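Flagellar protein FlgA (Thermotoga maritima, PDB 3FRN) probably acts as a periplasmic chaperone for assembly of the P-ring of the flagellar basal body. Local coordinates at residues L34-P39 with G101-K106; G213-A218 with T228-V233. All blocks are in the same frame, centred on the assembly; numbering follows the deposited sequence. Where two conformers were deposited one is given.

Interaction 1. Residues L34-P39 with G101-K106; sequences LMILLP and GTLPEK
Ile-36 carries most of this contact, setting both arms of its branched side chain against the backbone that runs from Gly-101 to Pro-104. The residue has two conformers, and its side-chain contacts are those of the one described here. Its CG2, anti to the backbone N of its own residue, reaches CA of Leu-103 at 3.9 Å and the CD1 methyl of the same leucine at 4.1 Å. The longer arm leads beside the backbone N instead, and its CD1 comes to rest 3.9 Å from the N of Leu-103, near the peptide that joins this residue to Thr-102. CG2 thus touches both backbone and side chain of Leu-103, while CD1 rests on the backbone. CD1 of Leu-103 also lies 4.2 Å from the carbonyl O of Leu-37. A second, smaller touch lies further along, where CD2 of Leu-38 meets the ring of Pro-104, 3.9 Å from CG and equally close to CD. No hydrogen bond crosses between the two segments, so the union is purely one of van der Waals contact. It joins strand 35-37, in the FlgA N-terminal domain-like region, to the loop between strands 93-101 and 111-118 in the HotDog-like region, and so lies where these two parts of the protein meet. Around it, polar ties hold both partners in place. The hydroxyl of Tyr-43 bonds to the O of Ile-36 and the N of Leu-38, while the N of Ile-36 is bonded to OG1 of Thr-99 on strand 93-101. On the loop side, OG1 of Thr-102 pairs with the hydroxyl of Thr-131, and OD1 of Asp-130 receives the N of Glu-105. Val-133 of strand 132-148 touches both Leu-38 and Pro-104.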
ATOM      1  N   LEU A  34     -28.340  -7.776   6.409  1.00 50.74           N
ATOM      2  CA  LEU A  34     -27.402  -6.896   5.733  1.00 52.86           C
ATOM      3  C   LEU A  34     -26.021  -7.541   5.678  1.00 52.49           C
ATOM      4  O   LEU A  34     -25.418  -7.640   4.610  1.00 53.55           O
ATOM      5  CB  LEU A  34     -27.342  -5.540   6.445  1.00 56.39           C
ATOM      6  CG  LEU A  34     -26.617  -4.345   5.820  1.00 57.68           C
ATOM      7  CD1 LEU A  34     -27.254  -3.940   4.508  1.00 65.38           C
ATOM      8  CD2 LEU A  34     -26.647  -3.184   6.787  1.00 51.69           C
ATOM      9  N   MET A  35     -25.528  -7.971   6.838  1.00 49.46           N
ATOM     10  CA  MET A  35     -24.228  -8.632   6.950  1.00 45.28           C
ATOM     11  C   MET A  35     -24.316  -9.775   7.957  1.00 42.97           C
ATOM     12  O   MET A  35     -25.150  -9.745   8.863  1.00 43.98           O
ATOM     13  CB  MET A  35     -23.146  -7.648   7.432  1.00 45.08           C
ATOM     14  CG  MET A  35     -22.878  -6.433   6.535  1.00 44.19           C
ATOM     15  SD  MET A  35     -21.388  -6.506   5.517  1.00 47.29           S
ATOM     16  CE  MET A  35     -20.741  -4.891   5.872  1.00 46.48           C
ATOM     17  N   ILE A  36     -23.463 -10.782   7.771  1.00 42.93           N
ATOM     18  CA  ILE A  36     -23.270 -11.855   8.746  0.50 34.81           C
ATOM     19  C   ILE A  36     -22.083 -11.463   9.608  1.00 37.14           C
ATOM     20  O   ILE A  36     -20.966 -11.412   9.121  1.00 34.22           O
ATOM     21  CB  ILE A  36     -22.963 -13.219   8.053  0.50 37.57           C
ATOM     22  CG1 ILE A  36     -24.053 -13.578   7.038  0.50 25.90           C
ATOM     23  CG2 ILE A  36     -22.791 -14.341   9.081  0.50 24.34           C
ATOM     24  CD1 ILE A  36     -25.449 -13.646   7.625  0.50 31.11           C
ATOM     25  N   LEU A  37     -22.325 -11.187  10.883  1.00 35.24           N
ATOM     26  CA  LEU A  37     -21.289 -10.669  11.761  1.00 32.16           C
ATOM     27  C   LEU A  37     -20.545 -11.798  12.488  1.00 35.34           C
ATOM     28  O   LEU A  37     -21.143 -12.531  13.269  1.00 36.28           O
ATOM     29  CB  LEU A  37     -21.940  -9.723  12.770  1.00 31.43           C
ATOM     30  CG  LEU A  37     -22.002  -8.206  12.576  1.00 36.95           C
ATOM     31  CD1 LEU A  37     -22.107  -7.757  11.146  1.00 30.70           C
ATOM     32  CD2 LEU A  37     -23.152  -7.658  13.402  1.00 41.22           C
ATOM     33  N   LEU A  38     -19.246 -11.956  12.217  1.00 36.67           N
ATOM     34  CA  LEU A  38     -18.471 -13.068  12.801  1.00 31.11           C
ATOM     35  C   LEU A  38     -17.464 -12.560  13.814  1.00 34.79           C
ATOM     36  O   LEU A  38     -16.946 -11.446  13.678  1.00 36.37           O
ATOM     37  CB  LEU A  38     -17.782 -13.895  11.690  1.00 39.45           C
ATOM     38  CG  LEU A  38     -18.652 -14.653  10.688  1.00 41.95           C
ATOM     39  CD1 LEU A  38     -17.801 -15.213   9.565  1.00 38.08           C
ATOM     40  CD2 LEU A  38     -19.441 -15.805  11.344  1.00 41.73           C
ATOM     41  N   PRO A  39     -17.183 -13.362  14.860  1.00 36.88           N
ATOM     42  CA  PRO A  39     -16.463 -12.769  15.961  1.00 34.36           C
ATOM     43  C   PRO A  39     -15.049 -12.337  15.562  1.00 35.36           C
ATOM     44  O   PRO A  39     -14.368 -13.044  14.815  1.00 37.06           O
ATOM     45  CB  PRO A  39     -16.400 -13.909  16.992  1.00 39.08           C
ATOM     46  CG  PRO A  39     -16.510 -15.156  16.156  1.00 25.04           C
ATOM     47  CD  PRO A  39     -17.460 -14.791  15.082  1.00 31.46           C
ATOM     48  N   GLY A 101     -24.202 -16.106   2.562  1.00 55.28           N
ATOM     49  CA  GLY A 101     -24.410 -17.343   3.318  1.00 49.99           C
ATOM     50  C   GLY A 101     -25.406 -17.223   4.456  1.00 44.74           C
ATOM     51  O   GLY A 101     -26.316 -16.390   4.418  1.00 45.00           O
ATOM     52  N   THR A 102     -25.231 -18.061   5.473  1.00 40.83           N
ATOM     53  CA  THR A 102     -26.036 -17.987   6.688  1.00 39.22           C
ATOM     54  C   THR A 102     -25.149 -17.825   7.914  1.00 40.22           C
ATOM     55  O   THR A 102     -23.961 -18.150   7.876  1.00 35.48           O
ATOM     56  CB  THR A 102     -26.956 -19.224   6.853  1.00 44.13           C
ATOM     57  OG1 THR A 102     -26.378 -20.359   6.190  1.00 39.36           O
ATOM     58  CG2 THR A 102     -28.315 -18.949   6.237  1.00 41.32           C
ATOM     59  N   LEU A 103     -25.716 -17.298   8.994  1.00 38.31           N
ATOM     60  CA  LEU A 103     -25.006 -17.267  10.264  1.00 43.73           C
ATOM     61  C   LEU A 103     -24.840 -18.710  10.748  1.00 43.22           C
ATOM     62  O   LEU A 103     -25.824 -19.445  10.871  1.00 42.97           O
ATOM     63  CB  LEU A 103     -25.769 -16.424  11.295  1.00 40.12           C
ATOM     64  CG  LEU A 103     -25.241 -16.424  12.734  1.00 43.79           C
ATOM     65  CD1 LEU A 103     -23.946 -15.616  12.857  1.00 46.11           C
ATOM     66  CD2 LEU A 103     -26.298 -15.897  13.683  1.00 41.59           C
ATOM     67  N   PRO A 104     -23.587 -19.135  10.973  1.00 42.18           N
ATOM     68  CA  PRO A 104     -23.330 -20.464  11.513  1.00 40.78           C
ATOM     69  C   PRO A 104     -23.689 -20.592  12.993  1.00 43.92           C
ATOM     70  O   PRO A 104     -23.780 -19.591  13.700  1.00 41.37           O
ATOM     71  CB  PRO A 104     -21.824 -20.644  11.298  1.00 35.66           C
ATOM     72  CG  PRO A 104     -21.275 -19.278  11.253  1.00 47.91           C
ATOM     73  CD  PRO A 104     -22.342 -18.396  10.687  1.00 45.19           C
ATOM     74  N   GLU A 105     -23.894 -21.823  13.447  1.00 40.58           N
ATOM     75  CA  GLU A 105     -24.154 -22.071  14.858  1.00 44.11           C
ATOM     76  C   GLU A 105     -22.884 -21.837  15.669  1.00 42.07           C
ATOM     77  O   GLU A 105     -22.895 -21.104  16.652  1.00 43.33           O
ATOM     78  CB  GLU A 105     -24.661 -23.494  15.076  1.00 37.40           C
ATOM     79  CG  GLU A 105     -26.083 -23.732  14.625  1.00 42.51           C
ATOM     80  CD  GLU A 105     -26.475 -25.190  14.748  1.00 57.57           C
ATOM     81  OE1 GLU A 105     -25.716 -25.955  15.383  1.00 65.55           O
ATOM     82  OE2 GLU A 105     -27.534 -25.576  14.210  1.00 57.06           O
ATOM     83  N   LYS A 106     -21.800 -22.464  15.224  1.00 38.49           N
ATOM     84  CA  LYS A 106     -20.502 -22.376  15.868  1.00 39.96           C
ATOM     85  C   LYS A 106     -19.527 -21.648  14.947  1.00 38.75           C
ATOM     86  O   LYS A 106     -19.707 -21.639  13.730  1.00 43.93           O
ATOM     87  CB  LYS A 106     -20.013 -23.782  16.225  1.00 34.57           C
ATOM     88  CG  LYS A 106     -20.759 -24.394  17.426  1.00 34.26           C
ATOM     89  CD  LYS A 106     -20.345 -25.839  17.662  1.00 40.24           C
ATOM     90  CE  LYS A 106     -20.298 -26.201  19.141  1.00 47.15           C
ATOM     91  NZ  LYS A 106     -21.496 -25.744  19.896  1.00 53.30           N
TER

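Interaction 2. Residues G213-A218 with T228-V233; sequences GQVVPA and TTFVEV
Phe-230 leans across the neighbouring strand to touch Val-215 and Pro-217, and its side chain can be followed outward atom by atom. CB lies 3.9 Å from CG1 of Val-215 and equally far from the carbonyl O of Val-216. With CG anti to its own carbonyl carbon (chi1 -64°), the ring sets off beside the backbone N. CD2 then meets the same valine methyl again and also the N of Pro-217, and CE2, the next ring atom, lies 3.9 Å from CG of Pro-217. Both neighbours come to the aromatic ring obliquely. The backbones carrying these side chains form an antiparallel beta hairpin of strands 215-219 and 229-233, part of the mixed sheet of the P-ring chaperone (SAF-like) family region. Val-216 pairs with Val-231 through two hydrogen bonds, of which the one from Val-231 N to Val-216 O (2.9 Å) is the straighter at 168°. At the Ala-218 end a classic beta bulge sets Thr-228 and Thr-229 opposite one residue, and both of their N atoms donate to Ala-218 O, which is thus gripped twice. Val-216, Ala-218 and Val-231 are buried on the other face. There CG2 of Val-231 lies 3.8 Å from CB of Ala-218, and CG2 of Val-216 packs 3.9 Å from CG2 of Val-233; Leu-264 of strand 263-266 touches both Ala-218 and Val-231, and Val-210 covers Val-216 and Val-233. Near the far end, the extended side chain of Glu-232 passes over Gly-213, its CG 3.3 Å from the glycine O. Gly-213 itself donates its N to Val-233 O, with the donor tilted 27° from the carbonyl plane.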
ATOM      1  N   GLY A 213      33.836  15.122 -14.854  1.00 44.72           N
ATOM      2  CA  GLY A 213      34.734  16.225 -14.514  1.00 44.91           C
ATOM      3  C   GLY A 213      35.446  16.093 -13.179  1.00 46.21           C
ATOM      4  O   GLY A 213      36.319  16.905 -12.850  1.00 48.17           O
ATOM      5  N   GLN A 214      35.075  15.071 -12.413  1.00 44.38           N
ATOM      6  CA  GLN A 214      35.661  14.805 -11.095  1.00 47.51           C
ATOM      7  C   GLN A 214      37.103  14.304 -11.214  1.00 48.14           C
ATOM      8  O   GLN A 214      37.444  13.611 -12.169  1.00 49.80           O
ATOM      9  CB  GLN A 214      34.810  13.763 -10.368  1.00 48.20           C
ATOM     10  CG  GLN A 214      35.084  13.580  -8.883  1.00 47.08           C
ATOM     11  CD  GLN A 214      34.234  12.463  -8.293  1.00 50.32           C
ATOM     12  OE1 GLN A 214      33.166  12.142  -8.812  1.00 48.78           O
ATOM     13  NE2 GLN A 214      34.709  11.862  -7.208  1.00 57.88           N
ATOM     14  N   VAL A 215      37.947  14.671 -10.251  1.00 49.78           N
ATOM     15  CA  VAL A 215      39.310  14.142 -10.185  1.00 46.75           C
ATOM     16  C   VAL A 215      39.362  12.922  -9.267  1.00 46.02           C
ATOM     17  O   VAL A 215      39.022  13.005  -8.073  1.00 44.95           O
ATOM     18  CB  VAL A 215      40.332  15.204  -9.713  1.00 47.42           C
ATOM     19  CG1 VAL A 215      41.700  14.570  -9.441  1.00 48.10           C
ATOM     20  CG2 VAL A 215      40.475  16.292 -10.761  1.00 44.51           C
ATOM     21  N   VAL A 216      39.774  11.790  -9.834  1.00 43.79           N
ATOM     22  CA  VAL A 216      39.961  10.570  -9.055  1.00 43.00           C
ATOM     23  C   VAL A 216      41.344   9.975  -9.323  1.00 41.31           C
ATOM     24  O   VAL A 216      41.899  10.178 -10.404  1.00 42.60           O
ATOM     25  CB  VAL A 216      38.846   9.509  -9.329  1.00 41.61           C
ATOM     26  CG1 VAL A 216      37.568   9.854  -8.563  1.00 27.83           C
ATOM     27  CG2 VAL A 216      38.574   9.351 -10.821  1.00 46.47           C
ATOM     28  N   PRO A 217      41.916   9.264  -8.330  1.00 38.13           N
ATOM     29  CA  PRO A 217      43.108   8.459  -8.581  1.00 38.54           C
ATOM     30  C   PRO A 217      42.843   7.357  -9.607  1.00 36.62           C
ATOM     31  O   PRO A 217      41.712   6.907  -9.752  1.00 36.13           O
ATOM     32  CB  PRO A 217      43.412   7.844  -7.212  1.00 40.91           C
ATOM     33  CG  PRO A 217      42.755   8.746  -6.233  1.00 41.39           C
ATOM     34  CD  PRO A 217      41.511   9.200  -6.915  1.00 35.42           C
ATOM     35  N   ALA A 218      43.884   6.943 -10.320  1.00 36.10           N
ATOM     36  CA  ALA A 218      43.750   5.951 -11.383  1.00 33.70           C
ATOM     37  C   ALA A 218      44.980   5.048 -11.480  1.00 32.49           C
ATOM     38  O   ALA A 218      46.091   5.469 -11.182  1.00 35.28           O
ATOM     39  CB  ALA A 218      43.479   6.631 -12.713  1.00 29.16           C
ATOM     40  N   THR A 228      49.012   4.965 -11.738  1.00 35.20           N
ATOM     41  CA  THR A 228      49.761   5.649 -10.694  1.00 38.42           C
ATOM     42  C   THR A 228      49.523   7.174 -10.728  1.00 38.79           C
ATOM     43  O   THR A 228      50.401   7.957 -10.367  1.00 42.15           O
ATOM     44  CB  THR A 228      51.280   5.277 -10.783  1.00 42.63           C
ATOM     45  OG1 THR A 228      52.061   6.106  -9.906  1.00 44.54           O
ATOM     46  CG2 THR A 228      51.804   5.409 -12.219  1.00 43.75           C
ATOM     47  N   THR A 229      48.324   7.589 -11.134  1.00 37.97           N
ATOM     48  CA  THR A 229      48.052   9.012 -11.390  1.00 38.74           C
ATOM     49  C   THR A 229      46.607   9.452 -11.105  1.00 38.73           C
ATOM     50  O   THR A 229      45.759   8.634 -10.763  1.00 39.19           O
ATOM     51  CB  THR A 229      48.411   9.384 -12.851  1.00 40.37           C
ATOM     52  OG1 THR A 229      48.398  10.809 -13.005  1.00 47.69           O
ATOM     53  CG2 THR A 229      47.426   8.751 -13.842  1.00 35.48           C
ATOM     54  N   PHE A 230      46.344  10.752 -11.250  1.00 37.99           N
ATOM     55  CA  PHE A 230      44.990  11.310 -11.156  1.00 38.08           C
ATOM     56  C   PHE A 230      44.420  11.575 -12.555  1.00 37.51           C
ATOM     57  O   PHE A 230      45.148  11.995 -13.453  1.00 37.31           O
ATOM     58  CB  PHE A 230      44.990  12.612 -10.344  1.00 37.57           C
ATOM     59  CG  PHE A 230      45.385  12.436  -8.902  1.00 39.19           C
ATOM     60  CD1 PHE A 230      46.719  12.538  -8.512  1.00 38.21           C
ATOM     61  CD2 PHE A 230      44.422  12.175  -7.931  1.00 38.46           C
ATOM     62  CE1 PHE A 230      47.085  12.375  -7.181  1.00 41.21           C
ATOM     63  CE2 PHE A 230      44.781  12.011  -6.597  1.00 39.60           C
ATOM     64  CZ  PHE A 230      46.113  12.113  -6.222  1.00 35.93           C
ATOM     65  N   VAL A 231      43.125  11.326 -12.738  1.00 38.47           N
ATOM     66  CA  VAL A 231      42.472  11.567 -14.033  1.00 36.63           C
ATOM     67  C   VAL A 231      41.201  12.401 -13.902  1.00 35.27           C
ATOM     68  O   VAL A 231      40.676  12.573 -12.800  1.00 35.70           O
ATOM     69  CB  VAL A 231      42.124  10.252 -14.773  1.00 38.44           C
ATOM     70  CG1 VAL A 231      43.385   9.508 -15.195  1.00 36.03           C
ATOM     71  CG2 VAL A 231      41.215   9.372 -13.919  1.00 43.25           C
ATOM     72  N   GLU A 232      40.715  12.912 -15.036  1.00 34.98           N
ATOM     73  CA  GLU A 232      39.444  13.629 -15.071  1.00 34.94           C
ATOM     74  C   GLU A 232      38.400  12.872 -15.880  1.00 38.18           C
ATOM     75  O   GLU A 232      38.593  12.607 -17.069  1.00 37.91           O
ATOM     76  CB  GLU A 232      39.603  15.043 -15.622  1.00 35.94           C
ATOM     77  CG  GLU A 232      38.465  15.965 -15.203  1.00 37.77           C
ATOM     78  CD  GLU A 232      38.306  17.186 -16.091  1.00 44.91           C
ATOM     79  OE1 GLU A 232      37.470  18.061 -15.725  1.00 47.33           O
ATOM     80  OE2 GLU A 232      39.006  17.279 -17.148  1.00 47.87           O
ATOM     81  N   VAL A 233      37.286  12.566 -15.221  1.00 39.67           N
ATOM     82  CA  VAL A 233      36.212  11.734 -15.770  1.00 39.49           C
ATOM     83  C   VAL A 233      35.378  12.449 -16.846  1.00 36.90           C
ATOM     84  O   VAL A 233      34.984  13.606 -16.672  1.00 33.26           O
ATOM     85  CB  VAL A 233      35.288  11.229 -14.639  1.00 43.28           C
ATOM     86  CG1 VAL A 233      34.683   9.923 -15.021  1.00 49.55           C
ATOM     87  CG2 VAL A 233      36.061  11.037 -13.339  1.00 47.24           C
TER

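In the fold
The two interactions illustrate contacts set far apart in an elongated single chain. Their centres are 73 Å apart, on opposite sides of the chain's centre, and with about 58 Å between their nearest atoms neither touches the other. They also follow in series along the sequence, interaction 1 closing before interaction 2 opens. They differ in reach: interaction 1 joins segments 62 residues apart and connects two family regions, whereas interaction 2 closes a hairpin within one, its segments only 10 residues apart. No active site or ligand is known here to which either contact could be related.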